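PDB 1ZUD: sulfur carrier protein ThiS adenylyltransferase from Escherichia coli, which catalyses the ATP-dependent adenylation of the C-terminal glycine carboxyl group of the sulfur carrier protein ThiS, a step in thiamine diphosphate biosynthesis. Local coordinates for residues D80-K83 against S84-S87; D124-N128 against M129-Q133. All blocks are in the same frame, centred on the assembly; numbering follows the deposited sequence.

Contact 1: D80-K83 against S84-S87; sequences DRPK and SQVS
R81 lies over V86, whose CG2 methyl sits 3.9 Å above the guanidinium plane, over its centre, and also meets R81 CB at 3.6 Å. The bend at chi3 (55°) folds the arginine back over the first turn of helix 83-94. There NH2 donates to Q85 OE1 at 3.2 Å, fairly straight at hydrogen (162°), in the amide carbonyl plane and on a lone pair. The arginine and glutamine chains run nearly perpendicular, and a water accepting from R81 NE donates to the same Q85 OE1, so a second link braces the pair. Q85 runs extended beside P82, its NE2 3.9 Å from P82 CG. P82 holds the N-cap position, and its carbonyl takes V86 N at 3.1 Å. K83 O is gripped twice by S87, by N at 2.9 Å and by OG at 2.8 Å, from opposite faces of the carbonyl plane. R81 NH1 makes a salt bridge with D78, and NH2 a further hydrogen bond to Q89, one turn along the helix from Q85. With an alanine here, D78 would probably lose its charged mate, Q85 be freer to turn and V86 CG2 lose the guanidinium packed against it. The chemistry thus divides: R81 ties the loop to Q85 and V86, while K83, an ATP-binding residue, sends its extended chain away to bond Q71 through NZ.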
loop_
_atom_site.group_PDB
_atom_site.type_symbol
_atom_site.label_atom_id
_atom_site.label_comp_id
_atom_site.label_asym_id
_atom_site.label_seq_id
_atom_site.Cartn_x
_atom_site.Cartn_y
_atom_site.Cartn_z
ATOM N N ASP C 80 21.372 -2.404 -18.081
ATOM C CA ASP C 80 22.823 -2.488 -17.968
ATOM C C ASP C 80 23.503 -1.283 -17.328
ATOM O O ASP C 80 24.693 -1.306 -17.084
ATOM C CB ASP C 80 23.505 -2.813 -19.316
ATOM C CG ASP C 80 23.153 -4.200 -19.840
ATOM O OD1 ASP C 80 22.857 -5.109 -19.031
ATOM O OD2 ASP C 80 23.183 -4.385 -21.079
ATOM N N ARG C 81 22.749 -0.247 -17.005
ATOM C CA ARG C 81 23.346 0.915 -16.359
ATOM C C ARG C 81 23.253 0.802 -14.813
ATOM O O ARG C 81 22.361 0.112 -14.295
ATOM C CB ARG C 81 22.651 2.157 -16.898
ATOM C CG ARG C 81 22.752 2.307 -18.460
ATOM C CD ARG C 81 22.025 3.637 -18.879
ATOM N NE ARG C 81 22.571 4.807 -18.150
ATOM C CZ ARG C 81 21.874 5.900 -17.810
ATOM N NH1 ARG C 81 20.589 5.999 -18.135
ATOM N NH2 ARG C 81 22.440 6.881 -17.103
ATOM N N PRO C 82 24.175 1.452 -14.065
ATOM C CA PRO C 82 24.188 1.399 -12.575
ATOM C C PRO C 82 22.890 1.952 -11.964
ATOM O O PRO C 82 22.498 3.058 -12.285
ATOM C CB PRO C 82 25.399 2.269 -12.186
ATOM C CG PRO C 82 26.234 2.359 -13.530
ATOM C CD PRO C 82 25.205 2.381 -14.596
ATOM N N LYS C 83 22.264 1.198 -11.042
ATOM C CA LYS C 83 20.998 1.627 -10.469
ATOM C C LYS C 83 20.996 2.948 -9.737
ATOM O O LYS C 83 20.044 3.731 -9.887
ATOM C CB LYS C 83 20.393 0.546 -9.561
ATOM C CG LYS C 83 19.615 -0.504 -10.325
ATOM C CD LYS C 83 18.926 -1.490 -9.385
ATOM C CE LYS C 83 18.492 -2.691 -10.189
ATOM N NZ LYS C 83 17.886 -3.779 -9.359
ATOM N N SER C 84 22.023 3.215 -8.931
ATOM C CA SER C 84 22.026 4.486 -8.188
ATOM C C SER C 84 22.182 5.698 -9.128
ATOM O O SER C 84 21.576 6.761 -8.918
ATOM C CB SER C 84 23.107 4.467 -7.076
ATOM O OG SER C 84 24.407 4.624 -7.599
ATOM N N GLN C 85 22.950 5.527 -10.197
ATOM C CA GLN C 85 23.146 6.622 -11.155
ATOM C C GLN C 85 21.869 6.910 -11.928
ATOM O O GLN C 85 21.478 8.076 -12.094
ATOM C CB GLN C 85 24.275 6.266 -12.125
ATOM C CG GLN C 85 24.377 7.152 -13.394
ATOM C CD GLN C 85 25.438 6.620 -14.389
ATOM O OE1 GLN C 85 25.191 6.540 -15.599
ATOM N NE2 GLN C 85 26.610 6.259 -13.874
ATOM N N VAL C 86 21.246 5.848 -12.451
ATOM C CA VAL C 86 19.992 5.947 -13.194
ATOM C C VAL C 86 18.908 6.580 -12.299
ATOM O O VAL C 86 18.147 7.438 -12.739
ATOM C CB VAL C 86 19.499 4.509 -13.655
ATOM C CG1 VAL C 86 18.074 4.564 -14.162
ATOM C CG2 VAL C 86 20.437 3.938 -14.751
ATOM N N SER C 87 18.825 6.121 -11.051
ATOM C CA SER C 87 17.846 6.627 -10.075
ATOM C C SER C 87 18.061 8.121 -9.831
ATOM O O SER C 87 17.109 8.899 -9.840
ATOM C CB SER C 87 17.987 5.871 -8.721
ATOM O OG SER C 87 17.593 4.494 -8.833
HETATM O O HOH W 1 25.695 4.762 -17.532
#

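Contact 2: D124-N128 against M129-Q133; sequences DCTDN and MATRQ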
loop_
_atom_site.group_PDB
_atom_site.type_symbol
_atom_site.label_atom_id
_atom_site.label_comp_id
_atom_site.label_asym_id
_atom_site.label_seq_id
_atom_site.Cartn_x
_atom_site.Cartn_y
_atom_site.Cartn_z
ATOM N N ASP C 124 15.370 0.825 5.055
ATOM C CA ASP C 124 15.998 -0.457 4.705
ATOM C C ASP C 124 15.115 -1.122 3.617
ATOM O O ASP C 124 14.044 -1.620 3.892
ATOM C CB ASP C 124 16.100 -1.385 5.915
ATOM C CG ASP C 124 16.418 -2.843 5.536
ATOM O OD1 ASP C 124 16.899 -3.130 4.407
ATOM O OD2 ASP C 124 16.174 -3.727 6.392
ATOM N N CYS C 125 15.614 -1.108 2.390
ATOM C CA CYS C 125 14.895 -1.668 1.258
ATOM C C CYS C 125 15.776 -2.732 0.617
ATOM O O CYS C 125 15.790 -2.878 -0.611
ATOM C CB CYS C 125 14.626 -0.572 0.255
ATOM S SG CYS C 125 13.695 0.796 0.900
ATOM N N THR C 126 16.522 -3.468 1.441
ATOM C CA THR C 126 17.455 -4.474 0.917
ATOM C C THR C 126 16.811 -5.857 0.793
ATOM O O THR C 126 15.612 -6.006 1.006
ATOM C CB THR C 126 18.801 -4.551 1.757
ATOM O OG1 THR C 126 18.526 -4.938 3.121
ATOM C CG2 THR C 126 19.497 -3.192 1.742
ATOM N N ASP C 127 17.589 -6.871 0.460
ATOM C CA ASP C 127 16.962 -8.158 0.198
ATOM C C ASP C 127 17.626 -9.350 0.872
ATOM O O ASP C 127 17.498 -10.470 0.367
ATOM C CB ASP C 127 17.009 -8.430 -1.301
ATOM C CG ASP C 127 18.449 -8.509 -1.795
ATOM O OD1 ASP C 127 18.677 -8.592 -3.015
ATOM O OD2 ASP C 127 19.370 -8.491 -0.933
ATOM N N ASN C 128 18.374 -9.142 1.946
ATOM C CA ASN C 128 18.917 -10.324 2.625
ATOM C C ASN C 128 19.127 -9.992 4.111
ATOM O O ASN C 128 19.373 -8.833 4.455
ATOM C CB ASN C 128 20.217 -10.786 1.960
ATOM C CG ASN C 128 21.296 -9.762 2.068
ATOM O OD1 ASN C 128 22.101 -9.779 3.015
ATOM N ND2 ASN C 128 21.317 -8.837 1.115
ATOM N N MET C 129 19.018 -11.012 4.954
ATOM C CA MET C 129 19.128 -10.886 6.398
ATOM C C MET C 129 20.415 -10.253 6.879
ATOM O O MET C 129 20.385 -9.377 7.715
ATOM C CB MET C 129 19.043 -12.262 7.074
ATOM C CG MET C 129 17.849 -13.084 6.705
ATOM S SD MET C 129 16.715 -12.942 8.049
ATOM C CE MET C 129 15.949 -11.527 7.496
ATOM N N ALA C 130 21.546 -10.710 6.353
ATOM C CA ALA C 130 22.834 -10.196 6.827
ATOM C C ALA C 130 22.953 -8.681 6.703
ATOM O O ALA C 130 23.391 -8.014 7.644
ATOM C CB ALA C 130 24.002 -10.894 6.097
ATOM N N THR C 131 22.628 -8.137 5.526
ATOM C CA THR C 131 22.661 -6.699 5.350
ATOM C C THR C 131 21.639 -6.002 6.273
ATOM O O THR C 131 21.927 -4.963 6.864
ATOM C CB THR C 131 22.319 -6.348 3.882
ATOM O OG1 THR C 131 23.217 -7.065 3.031
ATOM C CG2 THR C 131 22.487 -4.892 3.623
ATOM N N ARG C 132 20.432 -6.560 6.375
ATOM C CA ARG C 132 19.437 -5.963 7.224
ATOM C C ARG C 132 19.941 -5.949 8.668
ATOM O O ARG C 132 19.747 -4.957 9.370
ATOM C CB ARG C 132 18.098 -6.725 7.130
ATOM C CG ARG C 132 17.335 -6.551 5.761
ATOM C CD ARG C 132 16.128 -7.490 5.683
ATOM N NE ARG C 132 15.377 -7.367 4.430
ATOM C CZ ARG C 132 14.534 -6.365 4.158
ATOM N NH1 ARG C 132 14.319 -5.379 5.037
ATOM N NH2 ARG C 132 13.868 -6.357 3.022
ATOM N N GLN C 133 20.577 -7.021 9.124
ATOM C CA GLN C 133 21.076 -6.967 10.513
ATOM C C GLN C 133 22.158 -5.887 10.672
ATOM O O GLN C 133 22.187 -5.168 11.693
ATOM C CB GLN C 133 21.646 -8.332 10.943
ATOM C CG GLN C 133 20.606 -9.417 10.965
ATOM C CD GLN C 133 19.700 -9.325 12.188
ATOM O OE1 GLN C 133 19.786 -8.373 12.967
ATOM N NE2 GLN C 133 18.813 -10.315 12.348
HETATM O O HOH W 2 17.151 -3.476 8.947
#
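N128 caps helix 129-141, its carbonyl taking R132 N at 3.2 Å as the first helical turn closes. The N128 side chain completes the cap: OD1 accepts from T131 N at 3.0 Å, with the donor above the amide plane, and from T131 OG1 at 2.9 Å. N128 CG stands between its own N and carbonyl carbon (chi1 64°), which brings the amide back over the helix start. At the far end of that amide, ND2 donates to D127 OD2 almost straight (166°) and in the amide plane, fixing which way the group is flipped. Earlier in the loop D124 OD1 forms an Asx turn with T126 N, and T126 OG1 donates to the same oxygen at 2.8 Å on its syn side. The T126 methyl meets that of T131, CG2 to CG2 at 3.9 Å. R132 and T126 lie alongside and point opposite ways, R132 CG 3.3 Å from T126 OG1. R132 NH1 makes a salt bridge to D124 OD2 at 2.8 Å, though the hydrogen bond within it is weak and bent; a water joins the same OD2 to R132 O. D127 to T131 belong to the ATP site; R132 NH2 donates to A149 O of strand 146-152, and NE to A64 O of the neighbouring ThiS chain. The turn leads from strand 121-124 into helix 129-141, with T126 against I34 of strand 30-34, R132 against T148 and S150 of strand 146-152, and M129 against Y170 of helix 170-173.

Along the chain, contact 1 comes first: the loop after strand 54-58 runs through 80-82 and enters helix 83-94 at K83. The chain then passes through strand 99-103, helix 109-118 and strand 121-124 before contact 2 turns it into helix 129-141. Each contact closes a short local turn at a helix start; they stand in series, neither nested nor crossed, with centres about 20 Å apart and nearest atoms about 8 Å apart. Contact 1 joins the long loop after strand 54-58 to helix 83-94, and contact 2 joins strand 121-124 to helix 129-141, both within the Rossmann-type ThiF family region and both contributing to the ATP site.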